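Local coordinates for protein putative hydrolase (Burkholderia cenocepacia, PDB 4X00) that is probably a hydrolase of the alpha/beta hydrolase fold, putatively an aryl esterase that cleaves ester bonds, at residues P144-H150 and D230-K234; V153-M157 and G168-F172. All coordinates share one frame; numbering follows the deposited sequence. Where two conformers were deposited one is given.

Contact 1. Residues P144-H150 and D230-K234; sequences PDQIVAH and DALVK. With EDO (1,2-ethanediol), chain G.
Ile-147 and Val-233 form a single antiparallel bridge as a non-hydrogen-bonded pair, 4.6 Å between their CA atoms, with the bonds one residue to either side: Lys-234 N to Gln-146 O (2.8 Å) and Val-148 N to Leu-232 O (2.9 Å). Ile-147 CD1 meets Val-233 CG2 at 4.1 Å, a loose touch of branched side chains that suit extended backbone. Val-148 lays its CB and both methyls around Ala-231 O. His-150 NE2 donates to that oxygen (2.7 Å), which lies in the imidazole plane and is met nearly head-on, the C=O...N angle 166°; a carbonyl oxygen can only accept. Extended beyond CG, Lys-234 reaches into the bend of 144-147: CG packs on Val-148 CG2, CD and CE pass the carbonyl oxygens of Asp-145 and Ile-147, and NZ bonds Pro-144 O at 2.7 Å. Asp-230 OD1 accepts from Leu-232 N (2.8 Å), an Asx turn, and from Val-233 N (2.9 Å), completing an Asx motif. A 1,2-ethanediol, probably from the crystallisation liquor, donates through O2 to Asp-230 O and also bonds Ala-235 N. Asp-230 OD2 bonds His-259 ND1; with Ser-112 they resemble the catalytic triad of alpha/beta hydrolases, whose probable acid loop this bridge ties to the loop following strand 132-136.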
# COMPACT_ATOMS: atom_id res chain seq x y z
N PRO A 144 12.09 -7.28 13.25
CA PRO A 144 13.45 -7.04 12.75
C PRO A 144 13.92 -8.02 11.68
O PRO A 144 14.74 -7.64 10.84
CB PRO A 144 14.31 -7.17 14.02
CG PRO A 144 13.38 -6.78 15.12
CD PRO A 144 12.04 -7.33 14.71
N ASP A 145 13.40 -9.24 11.68
CA ASP A 145 13.84 -10.20 10.68
C ASP A 145 13.24 -9.88 9.31
O ASP A 145 13.64 -10.47 8.32
CB ASP A 145 13.51 -11.65 11.11
CG ASP A 145 12.01 -11.96 11.18
OD1 ASP A 145 11.18 -11.06 11.37
OD2 ASP A 145 11.66 -13.15 11.07
N GLN A 146 12.32 -8.92 9.25
CA GLN A 146 11.63 -8.60 7.99
C GLN A 146 11.72 -7.14 7.59
O GLN A 146 11.29 -6.79 6.50
CB GLN A 146 10.15 -9.01 8.08
CG GLN A 146 9.94 -10.50 8.18
CD GLN A 146 8.51 -10.87 8.60
OE1 GLN A 146 7.56 -10.49 7.96
NE2 GLN A 146 8.38 -11.59 9.72
N ILE A 147 12.28 -6.28 8.46
CA ILE A 147 12.33 -4.84 8.22
C ILE A 147 13.80 -4.37 8.30
O ILE A 147 14.53 -4.76 9.20
CB ILE A 147 11.45 -4.09 9.24
CG1 ILE A 147 9.99 -4.58 9.14
CG2 ILE A 147 11.60 -2.58 9.06
CD1 ILE A 147 9.31 -4.26 7.79
N VAL A 148 14.24 -3.60 7.32
CA VAL A 148 15.64 -3.15 7.31
C VAL A 148 15.89 -2.16 8.43
O VAL A 148 15.08 -1.26 8.66
CB VAL A 148 16.01 -2.51 5.95
CG1 VAL A 148 17.47 -2.05 5.93
CG2 VAL A 148 15.73 -3.51 4.78
N ALA A 149 17.02 -2.30 9.11
CA ALA A 149 17.35 -1.38 10.19
C ALA A 149 17.76 -0.00 9.67
O ALA A 149 18.66 0.10 8.82
CB ALA A 149 18.48 -1.96 11.03
N HIS A 150 17.11 1.05 10.18
CA HIS A 150 17.51 2.42 9.89
C HIS A 150 17.23 3.24 11.13
O HIS A 150 16.31 4.06 11.14
CB HIS A 150 16.74 3.01 8.72
CG HIS A 150 17.08 2.38 7.40
ND1 HIS A 150 18.31 2.55 6.79
CD2 HIS A 150 16.36 1.58 6.58
CE1 HIS A 150 18.33 1.88 5.65
NE2 HIS A 150 17.15 1.30 5.49
N ASP A 230 15.09 -3.67 -2.08
CA ASP A 230 14.26 -2.89 -1.17
C ASP A 230 15.04 -2.56 0.11
O ASP A 230 15.53 -3.44 0.81
CB ASP A 230 12.99 -3.71 -0.89
CG ASP A 230 11.94 -2.95 -0.07
OD1 ASP A 230 12.31 -2.04 0.70
OD2 ASP A 230 10.73 -3.27 -0.19
N ALA A 231 15.20 -1.27 0.38
CA ALA A 231 15.98 -0.77 1.51
C ALA A 231 15.15 -0.56 2.76
O ALA A 231 15.69 -0.10 3.76
CB ALA A 231 16.70 0.52 1.12
N LEU A 232 13.86 -0.91 2.71
CA LEU A 232 12.99 -0.68 3.85
C LEU A 232 12.38 -1.97 4.35
O LEU A 232 12.37 -2.22 5.55
CB LEU A 232 11.90 0.34 3.51
CG LEU A 232 12.43 1.77 3.38
CD1 LEU A 232 11.39 2.65 2.73
CD2 LEU A 232 12.85 2.36 4.74
N VAL A 233 11.87 -2.78 3.43
CA VAL A 233 11.32 -4.08 3.79
C VAL A 233 12.29 -5.14 3.28
O VAL A 233 12.71 -5.05 2.12
CB VAL A 233 9.90 -4.29 3.20
CG1 VAL A 233 9.43 -5.73 3.43
CG2 VAL A 233 8.90 -3.29 3.82
N LYS A 234 12.68 -6.09 4.12
CA LYS A 234 13.58 -7.17 3.70
C LYS A 234 12.80 -8.12 2.78
O LYS A 234 11.91 -8.84 3.23
CB LYS A 234 14.17 -7.95 4.89
CG LYS A 234 15.09 -7.11 5.81
CD LYS A 234 15.49 -7.91 7.02
CE LYS A 234 16.49 -7.15 7.87
NZ LYS A 234 16.77 -7.91 9.11
C1 EDO G . 17.11 -6.81 1.74
O1 EDO G . 16.53 -7.95 2.38
C2 EDO G . 16.52 -6.60 0.36
O2 EDO G . 15.14 -6.25 0.44

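Contact 2. Residues V153-M157 and G168-F172; sequences VYRDM and GERAF
Val-153 divides its branches between two residues of the facing helix: CG2 packs on Ala-171 CB at 3.8 Å, whereas CG1 faces Phe-172 CB at 4.1 Å. Gly-168, having only hydrogen in place of a side chain, lets the backbones close to 3.9 Å between its CA and that of Met-157, while the CB of Met-157 rests on the Gly-168 carbonyl carbon at 3.6 Å. Asp-156 lays its CB against the CA of the same glycine. In one of its two conformers, Met-157 also brings its sulfur to Phe-172: SD lies 3.5 Å from CD1 of Phe-172 and 4.2 Å from the ring centroid, 39° off the ring normal, an oblique Met-aromatic contact. In that conformer CG sits between the backbone N and the carbonyl carbon (chi1 71°), and the extended chain beyond places CE near CD1 and CE1 of the ring. The thioether suits this place because it is flexible, apolar and polarisable. Tyr-154 comes to Phe-172 edge against edge, CE1 to CD1 at 4.4 Å. Further out, Phe-172 and Tyr-154 both lean on Leu-232, and Phe-172 also on Leu-44. The contact thus packs helix 151-156 against helix 162-174, in the helical insertion between strands 132-136 and 222-227.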
# COMPACT_ATOMS: atom_id res chain seq x y z
N VAL A 153 17.04 7.25 10.77
CA VAL A 153 15.95 7.77 9.94
C VAL A 153 14.60 7.53 10.62
O VAL A 153 13.74 8.42 10.65
CB VAL A 153 15.95 7.10 8.53
CG1 VAL A 153 14.69 7.48 7.76
CG2 VAL A 153 17.21 7.53 7.76
N TYR A 154 14.42 6.32 11.17
CA TYR A 154 13.14 6.02 11.78
C TYR A 154 12.89 6.91 13.00
O TYR A 154 11.76 7.35 13.23
CB TYR A 154 13.08 4.52 12.13
CG TYR A 154 13.13 3.54 10.92
CD1 TYR A 154 12.88 3.94 9.60
CD2 TYR A 154 13.51 2.24 11.13
CE1 TYR A 154 12.94 3.01 8.56
CE2 TYR A 154 13.59 1.34 10.10
CZ TYR A 154 13.31 1.72 8.83
OH TYR A 154 13.38 0.79 7.79
N ARG A 155 13.96 7.24 13.75
CA ARG A 155 13.84 8.17 14.86
C ARG A 155 13.59 9.59 14.35
O ARG A 155 12.69 10.32 14.87
CB ARG A 155 15.10 8.12 15.72
CG ARG A 155 15.17 9.20 16.78
CD ARG A 155 16.62 9.45 17.17
NE ARG A 155 17.38 9.96 16.02
CZ ARG A 155 18.69 9.77 15.86
NH1 ARG A 155 19.37 9.08 16.76
NH2 ARG A 155 19.31 10.27 14.80
N ASP A 156 14.38 10.03 13.38
CA ASP A 156 14.25 11.42 12.94
C ASP A 156 12.89 11.71 12.31
O ASP A 156 12.35 12.79 12.49
CB ASP A 156 15.33 11.80 11.92
CG ASP A 156 16.71 11.90 12.51
OD1 ASP A 156 16.86 11.87 13.75
OD2 ASP A 156 17.66 12.04 11.70
N MET A 157 12.34 10.76 11.54
CA MET A 157 11.15 11.11 10.77
C MET A 157 9.92 11.25 11.69
O MET A 157 8.91 11.75 11.23
CB MET A 157 10.88 10.11 9.63
CG MET A 157 10.41 8.76 10.05
SD MET A 157 10.18 7.72 8.58
CE MET A 157 9.73 6.16 9.36
N GLY A 168 14.20 13.69 8.20
CA GLY A 168 13.92 12.27 8.33
C GLY A 168 12.96 11.77 7.25
O GLY A 168 13.16 10.70 6.66
N GLU A 169 11.89 12.53 6.98
CA GLU A 169 10.98 12.14 5.92
C GLU A 169 11.69 12.12 4.57
O GLU A 169 11.40 11.23 3.76
CB GLU A 169 9.76 13.08 5.85
CG GLU A 169 8.86 13.00 7.05
CD GLU A 169 7.56 13.73 6.88
OE1 GLU A 169 7.32 14.38 5.85
OE2 GLU A 169 6.78 13.72 7.88
N ARG A 170 12.57 13.09 4.32
CA ARG A 170 13.26 13.13 3.04
C ARG A 170 14.17 11.91 2.90
O ARG A 170 14.23 11.28 1.82
CB ARG A 170 14.07 14.44 2.91
CG ARG A 170 14.65 14.64 1.53
CD ARG A 170 15.25 16.07 1.36
NE ARG A 170 16.42 16.24 2.22
CZ ARG A 170 16.48 16.95 3.36
NH1 ARG A 170 17.60 16.96 4.05
NH2 ARG A 170 15.42 17.62 3.83
N ALA A 171 14.85 11.53 3.98
CA ALA A 171 15.71 10.34 3.95
C ALA A 171 14.87 9.06 3.75
O ALA A 171 15.26 8.15 3.01
CB ALA A 171 16.54 10.26 5.25
N PHE A 172 13.72 8.99 4.41
CA PHE A 172 12.84 7.84 4.23
C PHE A 172 12.40 7.74 2.76
O PHE A 172 12.35 6.64 2.19
CB PHE A 172 11.62 7.98 5.15
CG PHE A 172 10.66 6.85 5.02
CD1 PHE A 172 10.85 5.72 5.77
CD2 PHE A 172 9.56 6.93 4.17
CE1 PHE A 172 9.95 4.64 5.67
CE2 PHE A 172 8.64 5.86 4.08
CZ PHE A 172 8.86 4.71 4.84

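The two contacts, with centres about 14 Å apart, meet through Tyr-154 and Leu-232. Tyr-154 OH of contact 2 probably hydrogen-bonds Val-148 O of contact 1 (2.8 Å), and its ring meets that of His-150 with the planes at about 85°. Leu-232, two residues after the putative triad acid Asp-230, packs its CD2 on Phe-172 CE1 of the helical insertion at 3.8 Å. Bound glycerol, probably a crystallisation additive, lies about 3 Å from the side chain of Leu-232, and about 4 Å from that of Phe-172, nearest atoms. Leu-232 touches His-259, and Phe-172 lies near, without touching, the residues of the putative triad, which is consistent with a pocket there.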